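Local coordinates for Alpha/beta hydrolase fold protein (Nakamurella multipartita, PDB 4Y7D) that probably acts as a hydrolase of the alpha/beta hydrolase fold, though its substrate is not known, at residues Ala294-Leu297 against Leu298-Gly301. Sequence-based numbering, arbitrary orientation.
Sequences AAEL and LRAG
Leu298 N donates to Ala294 O (2.9 Å) and Arg299 N to Ala295 O (3.0 Å), the i to i+4 pattern of an alpha-helix, which then gives way to a weak i to i+3 bond from Ala300 N to Leu297 O (3.0 Å) as Ala300 turns to positive phi (48°). A water spans the turn that follows: it donates to Glu296 O and accepts from Gly301 N (2.6 Å). Glu296 and Arg299 form an i to i+3 salt bridge, OE1 to NH2 at 2.7 Å. The bend of the Glu296 chain at chi2 (52°) sets its carboxylate across the extended Arg299 chain, at about a right angle. NH2 reaches OE1 on its anti side, out of the carboxylate plane, and the N-H...O angle of 138° shows the short bond to be bent. Ala295 O lies over one guanidinium face, offset toward the rim. Leu298 lays CG against Ala294 O (3.3 Å) and, with Ala294, packs on Val128 of strand 124-130, seating the C-terminal helix 288-299 against the central sheet. Because Arg299 NH1 also pairs with Glu59, the guanidinium bridges two carboxylates, which would probably restrain its rotation.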
loop_
_atom_site.group_PDB
_atom_site.type_symbol
_atom_site.label_atom_id
_atom_site.label_comp_id
_atom_site.label_asym_id
_atom_site.label_seq_id
_atom_site.Cartn_x
_atom_site.Cartn_y
_atom_site.Cartn_z
ATOM N N ALA A 294 -11.680 -3.962 8.601
ATOM C CA ALA A 294 -10.395 -3.248 8.726
ATOM C C ALA A 294 -10.559 -1.952 9.510
ATOM O O ALA A 294 -9.808 -1.686 10.440
ATOM C CB ALA A 294 -9.797 -2.982 7.377
ATOM N N ALA A 295 -11.559 -1.169 9.162
ATOM C CA ALA A 295 -11.823 0.085 9.857
ATOM C C ALA A 295 -12.127 -0.122 11.307
ATOM O O ALA A 295 -11.613 0.615 12.149
ATOM C CB ALA A 295 -12.939 0.865 9.174
ATOM N N GLU A 296 -12.945 -1.128 11.617
ATOM C CA GLU A 296 -13.279 -1.393 13.012
ATOM C C GLU A 296 -12.052 -1.837 13.806
ATOM O O GLU A 296 -11.830 -1.390 14.960
ATOM C CB GLU A 296 -14.400 -2.428 13.105
ATOM C CG GLU A 296 -14.881 -2.721 14.517
ATOM C CD GLU A 296 -15.290 -1.484 15.390
ATOM O OE1 GLU A 296 -15.892 -0.467 14.915
ATOM O OE2 GLU A 296 -15.002 -1.553 16.625
ATOM N N LEU A 297 -11.220 -2.679 13.217
ATOM C CA LEU A 297 -9.983 -3.028 13.842
ATOM C C LEU A 297 -9.122 -1.793 14.098
ATOM O O LEU A 297 -8.578 -1.639 15.183
ATOM C CB LEU A 297 -9.232 -4.037 13.006
ATOM C CG LEU A 297 -8.115 -4.731 13.753
ATOM C CD1 LEU A 297 -8.697 -5.757 14.726
ATOM C CD2 LEU A 297 -7.175 -5.387 12.761
ATOM N N LEU A 298 -9.005 -0.915 13.097
ATOM C CA LEU A 298 -8.096 0.235 13.204
ATOM C C LEU A 298 -8.577 1.291 14.190
ATOM O O LEU A 298 -7.768 2.068 14.687
ATOM C CB LEU A 298 -7.826 0.835 11.809
ATOM C CG LEU A 298 -7.003 -0.102 10.927
ATOM C CD1 LEU A 298 -7.097 0.193 9.417
ATOM C CD2 LEU A 298 -5.569 -0.097 11.363
ATOM N N ARG A 299 -9.869 1.316 14.469
ATOM C CA ARG A 299 -10.435 2.200 15.503
ATOM C C ARG A 299 -9.919 1.790 16.889
ATOM O O ARG A 299 -9.844 2.624 17.765
ATOM C CB ARG A 299 -11.939 2.083 15.534
ATOM C CG ARG A 299 -12.652 2.863 14.494
ATOM C CD ARG A 299 -14.137 2.898 14.808
ATOM N NE ARG A 299 -14.709 3.336 13.570
ATOM C CZ ARG A 299 -15.283 2.545 12.667
ATOM N NH1 ARG A 299 -15.659 3.076 11.535
ATOM N NH2 ARG A 299 -15.531 1.255 12.902
ATOM N N ALA A 300 -9.580 0.516 17.073
ATOM C CA ALA A 300 -8.842 0.019 18.271
ATOM C C ALA A 300 -9.467 0.557 19.551
ATOM O O ALA A 300 -8.780 1.124 20.409
ATOM C CB ALA A 300 -7.367 0.392 18.190
ATOM N N GLY A 301 -10.789 0.428 19.640
ATOM C CA GLY A 301 -11.548 0.879 20.812
ATOM C C GLY A 301 -11.919 2.356 20.793
ATOM O O GLY A 301 -12.549 2.834 21.744
HETATM O O HOH W 1 -11.533 -1.270 17.840
#